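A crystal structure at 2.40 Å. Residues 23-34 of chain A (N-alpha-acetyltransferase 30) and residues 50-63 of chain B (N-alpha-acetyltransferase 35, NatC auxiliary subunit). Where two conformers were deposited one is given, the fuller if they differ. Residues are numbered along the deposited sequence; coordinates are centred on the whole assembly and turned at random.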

# COMPACT_ATOMS: atom_id res chain seq x y z
N ILE A 23 18.35 -14.61 -15.41
CA ILE A 23 17.32 -13.84 -14.72
C ILE A 23 16.60 -14.69 -13.69
O ILE A 23 16.25 -14.22 -12.60
CB ILE A 23 16.36 -13.21 -15.74
CG1 ILE A 23 17.09 -12.17 -16.60
CG2 ILE A 23 15.16 -12.59 -15.06
CD1 ILE A 23 16.28 -11.61 -17.74
N ASP A 24 16.36 -15.97 -14.00
CA ASP A 24 15.60 -16.83 -13.10
C ASP A 24 16.35 -17.12 -11.80
O ASP A 24 15.72 -17.32 -10.76
CB ASP A 24 15.23 -18.14 -13.79
CG ASP A 24 14.07 -17.99 -14.76
OD1 ASP A 24 13.31 -17.01 -14.63
OD2 ASP A 24 13.92 -18.86 -15.64
N ALA A 25 17.68 -17.16 -11.85
CA ALA A 25 18.45 -17.44 -10.64
C ALA A 25 18.24 -16.38 -9.57
O ALA A 25 18.18 -16.69 -8.38
CB ALA A 25 19.93 -17.57 -10.99
N ASP A 26 18.13 -15.11 -9.98
CA ASP A 26 17.99 -14.02 -9.02
C ASP A 26 16.58 -13.90 -8.46
O ASP A 26 16.41 -13.48 -7.31
CB ASP A 26 18.40 -12.69 -9.66
CG ASP A 26 19.90 -12.55 -9.84
OD1 ASP A 26 20.61 -13.57 -9.76
OD2 ASP A 26 20.36 -11.41 -10.06
N LEU A 27 15.57 -14.27 -9.24
CA LEU A 27 14.19 -14.03 -8.86
C LEU A 27 13.73 -14.99 -7.77
O LEU A 27 13.99 -16.19 -7.83
CB LEU A 27 13.27 -14.17 -10.07
CG LEU A 27 13.54 -13.27 -11.27
CD1 LEU A 27 12.45 -13.45 -12.31
CD2 LEU A 27 13.67 -11.81 -10.85
N SER A 28 13.04 -14.44 -6.77
CA SER A 28 12.30 -15.28 -5.84
C SER A 28 11.10 -15.92 -6.53
O SER A 28 10.78 -17.09 -6.29
CB SER A 28 11.85 -14.46 -4.63
OG SER A 28 12.96 -14.05 -3.85
N GLU A 29 10.42 -15.17 -7.39
CA GLU A 29 9.31 -15.67 -8.18
C GLU A 29 9.64 -15.53 -9.66
O GLU A 29 10.02 -14.43 -10.10
CB GLU A 29 8.01 -14.92 -7.84
CG GLU A 29 7.37 -15.40 -6.55
CD GLU A 29 6.80 -14.27 -5.72
OE1 GLU A 29 6.45 -13.23 -6.30
OE2 GLU A 29 6.72 -14.44 -4.49
N PRO A 30 9.52 -16.59 -10.45
CA PRO A 30 10.10 -16.57 -11.80
C PRO A 30 9.15 -16.08 -12.87
O PRO A 30 8.00 -15.71 -12.60
CB PRO A 30 10.47 -18.04 -12.02
CG PRO A 30 9.36 -18.77 -11.34
CD PRO A 30 8.97 -17.92 -10.13
N TYR A 31 9.63 -16.08 -14.11
CA TYR A 31 8.85 -15.66 -15.27
C TYR A 31 8.65 -16.84 -16.21
O TYR A 31 9.51 -17.72 -16.33
CB TYR A 31 9.55 -14.52 -16.02
CG TYR A 31 9.79 -13.29 -15.18
CD1 TYR A 31 8.92 -12.94 -14.15
CD2 TYR A 31 10.89 -12.47 -15.41
CE1 TYR A 31 9.14 -11.82 -13.39
CE2 TYR A 31 11.11 -11.34 -14.65
CZ TYR A 31 10.23 -11.02 -13.64
OH TYR A 31 10.44 -9.90 -12.87
N SER A 32 7.49 -16.86 -16.87
CA SER A 32 7.24 -17.88 -17.87
C SER A 32 7.98 -17.54 -19.16
O SER A 32 8.55 -16.45 -19.32
CB SER A 32 5.74 -18.02 -18.14
OG SER A 32 5.24 -16.91 -18.86
N ILE A 33 7.99 -18.49 -20.09
CA ILE A 33 8.61 -18.26 -21.40
C ILE A 33 7.95 -17.07 -22.09
O ILE A 33 8.62 -16.28 -22.77
CB ILE A 33 8.54 -19.53 -22.26
CG1 ILE A 33 9.51 -20.59 -21.73
CG2 ILE A 33 8.84 -19.23 -23.72
CD1 ILE A 33 9.54 -21.87 -22.55
N TYR A 34 6.64 -16.91 -21.92
CA TYR A 34 5.93 -15.84 -22.60
C TYR A 34 6.10 -14.49 -21.92
O TYR A 34 5.78 -13.46 -22.54
CB TYR A 34 4.45 -16.20 -22.73
CG TYR A 34 4.19 -17.02 -23.97
CD1 TYR A 34 3.92 -16.40 -25.18
CD2 TYR A 34 4.27 -18.40 -23.94
CE1 TYR A 34 3.70 -17.14 -26.33
CE2 TYR A 34 4.06 -19.15 -25.08
CZ TYR A 34 3.77 -18.52 -26.27
OH TYR A 34 3.56 -19.27 -27.40
N GLU B 50 -0.73 -9.66 -21.76
CA GLU B 50 -1.62 -10.50 -20.98
C GLU B 50 -0.96 -11.82 -20.60
O GLU B 50 -1.30 -12.41 -19.57
CB GLU B 50 -2.91 -10.75 -21.76
CG GLU B 50 -3.96 -11.56 -21.03
CD GLU B 50 -5.31 -11.53 -21.71
OE1 GLU B 50 -5.46 -10.79 -22.71
OE2 GLU B 50 -6.23 -12.24 -21.25
N GLY B 51 -0.00 -12.29 -21.40
CA GLY B 51 0.69 -13.52 -21.06
C GLY B 51 1.75 -13.38 -19.99
O GLY B 51 2.34 -14.39 -19.59
N THR B 52 2.00 -12.17 -19.50
CA THR B 52 3.05 -11.97 -18.51
C THR B 52 2.66 -12.53 -17.15
O THR B 52 3.53 -12.70 -16.28
CB THR B 52 3.41 -10.49 -18.37
OG1 THR B 52 2.24 -9.74 -18.01
CG2 THR B 52 3.96 -9.96 -19.69
N HIS B 53 1.38 -12.82 -16.95
CA HIS B 53 0.91 -13.39 -15.70
C HIS B 53 0.42 -14.82 -15.92
O HIS B 53 -0.66 -15.20 -15.44
CB HIS B 53 -0.19 -12.52 -15.09
CG HIS B 53 0.23 -11.10 -14.83
ND1 HIS B 53 1.10 -10.76 -13.81
CD2 HIS B 53 -0.10 -9.94 -15.44
CE1 HIS B 53 1.29 -9.46 -13.81
NE2 HIS B 53 0.57 -8.93 -14.79
N SER B 54 1.21 -15.61 -16.64
CA SER B 54 0.86 -16.98 -16.99
C SER B 54 1.66 -17.97 -16.16
O SER B 54 2.82 -17.72 -15.80
CB SER B 54 1.09 -17.26 -18.48
OG SER B 54 2.46 -17.07 -18.84
N LEU B 55 1.03 -19.10 -15.86
CA LEU B 55 1.71 -20.22 -15.23
C LEU B 55 2.56 -20.97 -16.25
O LEU B 55 2.49 -20.72 -17.46
CB LEU B 55 0.69 -21.15 -14.57
CG LEU B 55 -0.30 -20.49 -13.60
CD1 LEU B 55 -1.32 -21.52 -13.14
CD2 LEU B 55 0.42 -19.88 -12.41
N GLU B 56 3.37 -21.90 -15.75
CA GLU B 56 4.23 -22.71 -16.61
C GLU B 56 4.39 -24.10 -16.01
O GLU B 56 4.77 -24.23 -14.84
CB GLU B 56 5.59 -22.05 -16.80
CG GLU B 56 6.33 -22.56 -18.02
CD GLU B 56 7.43 -21.62 -18.48
OE1 GLU B 56 8.47 -21.54 -17.80
OE2 GLU B 56 7.25 -20.96 -19.52
N VAL B 57 4.12 -25.13 -16.81
CA VAL B 57 4.18 -26.50 -16.32
C VAL B 57 5.63 -26.93 -16.17
O VAL B 57 6.53 -26.41 -16.84
CB VAL B 57 3.41 -27.45 -17.26
CG1 VAL B 57 1.95 -27.03 -17.36
CG2 VAL B 57 4.05 -27.47 -18.65
N ASN B 58 5.86 -27.88 -15.27
CA ASN B 58 7.19 -28.44 -15.02
C ASN B 58 8.19 -27.36 -14.58
O ASN B 58 9.40 -27.50 -14.77
CB ASN B 58 7.70 -29.20 -16.25
CG ASN B 58 6.87 -30.43 -16.55
OD1 ASN B 58 6.46 -31.15 -15.64
ND2 ASN B 58 6.60 -30.67 -17.83
N ASN B 59 7.68 -26.28 -13.99
CA ASN B 59 8.48 -25.26 -13.33
C ASN B 59 8.05 -25.26 -11.87
O ASN B 59 6.92 -24.89 -11.55
CB ASN B 59 8.28 -23.88 -13.97
CG ASN B 59 9.25 -22.84 -13.45
OD1 ASN B 59 9.60 -22.83 -12.27
ND2 ASN B 59 9.70 -21.96 -14.33
N SER B 60 8.96 -25.70 -10.99
CA SER B 60 8.61 -25.89 -9.58
C SER B 60 7.98 -24.65 -8.98
O SER B 60 7.01 -24.74 -8.22
CB SER B 60 9.86 -26.29 -8.80
OG SER B 60 10.57 -27.32 -9.46
N LYS B 61 8.50 -23.47 -9.32
CA LYS B 61 8.04 -22.23 -8.72
C LYS B 61 6.77 -21.68 -9.38
O LYS B 61 6.15 -20.78 -8.82
CB LYS B 61 9.16 -21.19 -8.77
CG LYS B 61 10.53 -21.74 -8.42
CD LYS B 61 11.47 -20.65 -7.89
CE LYS B 61 11.91 -19.69 -8.99
NZ LYS B 61 12.71 -18.56 -8.44
N LEU B 62 6.38 -22.21 -10.54
CA LEU B 62 5.19 -21.75 -11.25
C LEU B 62 4.16 -22.84 -11.48
O LEU B 62 3.16 -22.60 -12.17
CB LEU B 62 5.59 -21.13 -12.60
CG LEU B 62 6.18 -19.72 -12.59
CD1 LEU B 62 6.72 -19.37 -13.97
CD2 LEU B 62 5.14 -18.71 -12.15
N ASP B 63 4.36 -24.04 -10.94
CA ASP B 63 3.46 -25.17 -11.16
C ASP B 63 3.01 -25.72 -9.81
O ASP B 63 3.80 -26.37 -9.11
CB ASP B 63 4.14 -26.26 -11.99
CG ASP B 63 3.16 -27.29 -12.55
OD1 ASP B 63 2.05 -27.44 -12.00
OD2 ASP B 63 3.51 -27.96 -13.55
O HOH W 1 4.23 -15.76 -16.19

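This is a compact contact between two mostly irregular segments, held by polar bonds to the start of a chain A helix and by a small apolar patch around a proline. It buries 536 Å² in total.

The backbones run past each other in opposite senses. E29(A) lies nearest K61(B), S32(A) nearest E56(B), and Y34(A) nearest G51(B). No backbone-to-backbone hydrogen bond joins them, so side chains make the link.

The firmest bond is at the helix start. I33(A) N donates to E56(B) OE2 at 2.6 Å, with an N-H...acceptor angle of 165°. Amides in the first turn of a helix have no partner within the helix, and a carboxylate suits this one well. E56(B) reaches it from a short strand with chi1 and chi2 both t.

S32(A) is the N-cap residue. Its OG accepts a weak capping bond from Y34(A) N at 3.4 Å. The same OG lies 2.8 Å from S54(B) OG, which itself donates to G51(B) O at 2.8 Å. Water 1 extends this polar cluster. It accepts from S32(A) OG at 3.1 Å and donates to T52(B) O and S54(B) O, bridging the chains.

P30(A) makes the apolar contact. Its CG sits 3.5 Å from L62(B) CG and 3.5 Å from K61(B) CB. The leucine also reaches further along chain A, with L62(B) CD1 3.9 Å from S32(A) N.

K61(B) has the largest covered area of any residue here, 91 Å². Its aliphatic part packs by the proline, while its amine reaches the carbonyls that follow the first helix. K61(B) NZ gives a weak hydrogen bond to S28(A) O at 3.2 Å. L27(A) O is closer to K61(B) NZ, at 2.8 Å, but the angle is poor.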